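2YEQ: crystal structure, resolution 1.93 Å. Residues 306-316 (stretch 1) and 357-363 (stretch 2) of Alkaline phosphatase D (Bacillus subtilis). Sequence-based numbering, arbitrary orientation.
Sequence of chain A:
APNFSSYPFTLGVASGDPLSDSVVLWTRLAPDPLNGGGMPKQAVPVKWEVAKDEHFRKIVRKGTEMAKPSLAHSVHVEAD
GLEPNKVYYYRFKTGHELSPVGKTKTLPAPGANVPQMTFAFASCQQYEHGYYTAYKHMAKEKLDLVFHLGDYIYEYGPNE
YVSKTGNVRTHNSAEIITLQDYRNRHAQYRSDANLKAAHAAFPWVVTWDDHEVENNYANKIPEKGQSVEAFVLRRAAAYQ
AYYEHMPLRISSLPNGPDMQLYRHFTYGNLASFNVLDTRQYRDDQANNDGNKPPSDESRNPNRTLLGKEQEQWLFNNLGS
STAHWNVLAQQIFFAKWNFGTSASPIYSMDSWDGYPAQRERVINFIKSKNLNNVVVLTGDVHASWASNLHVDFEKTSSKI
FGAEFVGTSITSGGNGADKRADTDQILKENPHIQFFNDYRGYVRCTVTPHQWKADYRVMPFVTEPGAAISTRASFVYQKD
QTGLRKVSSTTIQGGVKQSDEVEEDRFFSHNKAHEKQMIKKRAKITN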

# COMPACT_ATOMS: atom_id res chain seq x y z
N LEU A 306 -10.49 12.66 -4.40
CA LEU A 306 -10.96 12.10 -3.15
C LEU A 306 -12.44 11.96 -3.11
O LEU A 306 -12.97 11.16 -2.31
CB LEU A 306 -10.55 12.99 -1.98
CG LEU A 306 -9.07 13.26 -1.73
CD1 LEU A 306 -8.91 14.23 -0.55
CD2 LEU A 306 -8.33 11.92 -1.50
N GLY A 307 -13.14 12.79 -3.91
CA GLY A 307 -14.56 12.96 -3.74
C GLY A 307 -14.83 13.93 -2.62
O GLY A 307 -13.99 14.11 -1.72
N LYS A 308 -16.02 14.53 -2.64
CA LYS A 308 -16.35 15.64 -1.75
C LYS A 308 -16.35 15.25 -0.29
O LYS A 308 -15.83 15.99 0.53
CB LYS A 308 -17.72 16.25 -2.11
CG LYS A 308 -18.23 17.33 -1.12
CD LYS A 308 -18.40 18.70 -1.79
CE LYS A 308 -17.05 19.37 -2.07
NZ LYS A 308 -16.89 20.68 -1.35
N GLU A 309 -16.92 14.10 0.03
CA GLU A 309 -17.04 13.65 1.42
C GLU A 309 -15.67 13.36 2.04
O GLU A 309 -15.41 13.77 3.16
CB GLU A 309 -17.88 12.38 1.53
CG GLU A 309 -19.16 12.53 2.32
CD GLU A 309 -20.38 12.39 1.43
OE1 GLU A 309 -20.50 13.18 0.46
OE2 GLU A 309 -21.20 11.49 1.68
N GLN A 310 -14.83 12.64 1.31
CA GLN A 310 -13.52 12.30 1.81
C GLN A 310 -12.66 13.55 1.96
O GLN A 310 -11.85 13.64 2.88
CB GLN A 310 -12.83 11.32 0.89
CG GLN A 310 -11.50 10.84 1.42
CD GLN A 310 -10.85 9.80 0.56
OE1 GLN A 310 -11.28 9.52 -0.59
NE2 GLN A 310 -9.80 9.23 1.07
N GLU A 311 -12.81 14.49 1.02
CA GLU A 311 -12.09 15.75 1.11
C GLU A 311 -12.44 16.50 2.40
O GLU A 311 -11.55 16.98 3.11
CB GLU A 311 -12.40 16.63 -0.11
CG GLU A 311 -11.47 17.82 -0.24
CD GLU A 311 -11.83 18.69 -1.43
OE1 GLU A 311 -12.78 19.48 -1.29
OE2 GLU A 311 -11.16 18.61 -2.49
N GLN A 312 -13.73 16.58 2.71
CA GLN A 312 -14.19 17.29 3.89
C GLN A 312 -13.77 16.57 5.17
O GLN A 312 -13.40 17.20 6.16
CB GLN A 312 -15.71 17.49 3.86
CG GLN A 312 -16.26 18.35 5.00
CD GLN A 312 -15.62 19.75 5.06
OE1 GLN A 312 -15.06 20.16 6.10
NE2 GLN A 312 -15.69 20.48 3.94
N TRP A 313 -13.86 15.24 5.15
CA TRP A 313 -13.41 14.42 6.26
C TRP A 313 -11.93 14.66 6.52
O TRP A 313 -11.51 14.80 7.66
CB TRP A 313 -13.71 12.94 5.94
CG TRP A 313 -12.98 11.89 6.73
CD1 TRP A 313 -13.37 11.32 7.91
CD2 TRP A 313 -11.74 11.26 6.38
NE1 TRP A 313 -12.44 10.38 8.31
CE2 TRP A 313 -11.44 10.32 7.38
CE3 TRP A 313 -10.87 11.38 5.29
CZ2 TRP A 313 -10.31 9.52 7.33
CZ3 TRP A 313 -9.76 10.58 5.25
CH2 TRP A 313 -9.49 9.67 6.27
N LEU A 314 -11.13 14.72 5.47
CA LEU A 314 -9.71 14.94 5.61
C LEU A 314 -9.42 16.30 6.22
O LEU A 314 -8.57 16.41 7.11
CB LEU A 314 -9.02 14.82 4.27
CG LEU A 314 -7.53 15.12 4.22
CD1 LEU A 314 -6.73 14.19 5.17
CD2 LEU A 314 -7.00 15.02 2.80
N PHE A 315 -10.09 17.34 5.71
CA PHE A 315 -9.92 18.71 6.24
C PHE A 315 -10.31 18.77 7.73
O PHE A 315 -9.60 19.40 8.53
CB PHE A 315 -10.72 19.72 5.42
CG PHE A 315 -10.20 19.92 4.01
CD1 PHE A 315 -9.06 19.31 3.56
CD2 PHE A 315 -10.90 20.73 3.13
CE1 PHE A 315 -8.61 19.51 2.28
CE2 PHE A 315 -10.45 20.95 1.84
CZ PHE A 315 -9.31 20.33 1.41
N ASN A 316 -11.39 18.11 8.10
CA ASN A 316 -11.79 18.03 9.51
C ASN A 316 -10.70 17.39 10.38
O ASN A 316 -10.44 17.86 11.49
CB ASN A 316 -13.07 17.23 9.69
CG ASN A 316 -14.31 17.92 9.13
OD1 ASN A 316 -15.37 17.29 8.98
ND2 ASN A 316 -14.20 19.21 8.83
N ALA A 357 -6.16 20.87 -9.29
CA ALA A 357 -7.09 21.65 -8.48
C ALA A 357 -7.40 20.97 -7.17
O ALA A 357 -7.52 21.61 -6.12
CB ALA A 357 -8.39 21.94 -9.24
N GLN A 358 -7.58 19.66 -7.23
CA GLN A 358 -7.76 18.88 -6.02
C GLN A 358 -6.54 19.10 -5.11
O GLN A 358 -6.68 19.29 -3.91
CB GLN A 358 -7.89 17.40 -6.36
CG GLN A 358 -7.78 16.46 -5.19
CD GLN A 358 -8.99 16.47 -4.30
OE1 GLN A 358 -9.87 15.62 -4.42
NE2 GLN A 358 -9.03 17.41 -3.37
N ARG A 359 -5.34 19.05 -5.68
CA ARG A 359 -4.14 19.23 -4.85
C ARG A 359 -4.10 20.63 -4.24
O ARG A 359 -3.79 20.79 -3.05
CB ARG A 359 -2.87 18.96 -5.65
CG ARG A 359 -1.65 18.87 -4.73
CD ARG A 359 -0.47 18.40 -5.44
NE ARG A 359 -0.22 19.19 -6.62
CZ ARG A 359 0.54 18.82 -7.64
NH1 ARG A 359 1.16 17.66 -7.63
NH2 ARG A 359 0.68 19.62 -8.68
N GLU A 360 -4.47 21.64 -5.03
CA GLU A 360 -4.57 23.02 -4.55
C GLU A 360 -5.49 23.17 -3.35
O GLU A 360 -5.17 23.89 -2.40
CB GLU A 360 -5.05 23.95 -5.65
CG GLU A 360 -3.98 24.36 -6.62
CD GLU A 360 -4.47 25.46 -7.57
OE1 GLU A 360 -4.85 26.54 -7.07
OE2 GLU A 360 -4.49 25.22 -8.81
N ARG A 361 -6.64 22.48 -3.37
CA ARG A 361 -7.56 22.57 -2.26
C ARG A 361 -6.94 22.00 -0.98
O ARG A 361 -7.10 22.58 0.10
CB ARG A 361 -8.90 21.87 -2.56
CG ARG A 361 -9.75 22.57 -3.65
CD ARG A 361 -11.15 21.97 -3.72
NE ARG A 361 -11.21 20.66 -4.41
CZ ARG A 361 -11.15 20.46 -5.73
NH1 ARG A 361 -10.93 21.45 -6.58
NH2 ARG A 361 -11.27 19.21 -6.20
N VAL A 362 -6.21 20.89 -1.11
CA VAL A 362 -5.56 20.30 0.05
C VAL A 362 -4.45 21.23 0.59
O VAL A 362 -4.38 21.49 1.79
CB VAL A 362 -4.97 18.90 -0.27
CG1 VAL A 362 -4.15 18.36 0.93
CG2 VAL A 362 -6.10 17.91 -0.66
N ILE A 363 -3.59 21.72 -0.29
CA ILE A 363 -2.51 22.60 0.12
C ILE A 363 -3.05 23.91 0.71
O ILE A 363 -2.55 24.36 1.73
CB ILE A 363 -1.53 22.86 -1.03
CG1 ILE A 363 -0.82 21.54 -1.39
CG2 ILE A 363 -0.49 23.90 -0.60
CD1 ILE A 363 0.04 21.61 -2.63
O HOH W 1 -12.74 17.44 -4.43

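How do the two backbones lie against each other? Stretch 1 turns into a helix at Lys308, with Gly307 at the N-cap position, and this helix runs in nearly the same direction as the helix of stretch 2: their axes are inclined by 23° and come no closer than 11.3 Å. At that spacing the backbones are too far apart to bond to each other, so side chains must bridge the gap. The register sets Leu306 opposite Gln358, with CA atoms 8.0 Å apart, and Phe315 opposite Val362, with CA atoms 7.7 Å apart. Together the stretches bury 299 Å², a modest contact.

What does Gln358, which covers the most surface, contribute? Its CA-to-CB bond points sideways, but with chi1 in t and chi2 in p the end of the side chain comes nearer to stretch 1, where the amide uses both of its polar atoms. Gln358 OE1 accepts a hydrogen bond from Leu306 N at 3.0 Å, an almost straight one at 168°, and so holds a backbone NH just ahead of the helix. Gln358 NE2 donates to Glu311 OE2 at 2.6 Å; this bond is short but more bent, at 134°. One side chain thus ties the approach to the helix and its first turn to the neighbouring helix.

Why does Glu311 sit at the centre of the polar contact? Its CA-to-CB bond points toward stretch 2, and t rotamers at chi1 and chi2 extend the chain across the gap. There the carboxylate oxygen OE2 gathers several donors. Besides the amide of Gln358, Glu311 OE2 accepts a hydrogen bond from Arg361 NE at 2.8 Å and 165°, which is also part of a salt bridge. The oxygen lies at the edge of the guanidinium, near its plane, where the N-H bonds point. Water 1 reinforces the pair, donating to Glu311 OE2 at 2.8 Å and accepting from Arg361 NH2 at 2.9 Å. Opposite charges and directed hydrogen bonds act together; Glu311 and Gln358 are buried, while Arg361 stays partly exposed.

What closes the contact farther along the helices? One turn beyond Glu311, Phe315 brings its ring against stretch 2, although its CA-to-CB bond points sideways; chi1 in m carries the ring over. Phe315 CE1 lies 4.2 Å from Val362 CG2, an apolar contact between side chains, and 3.9 Å from Val362 CA. The tip of the ring, Phe315 CZ, reaches to 3.4 Å from Arg361 O. The polar cluster therefore gives way to van der Waals packing.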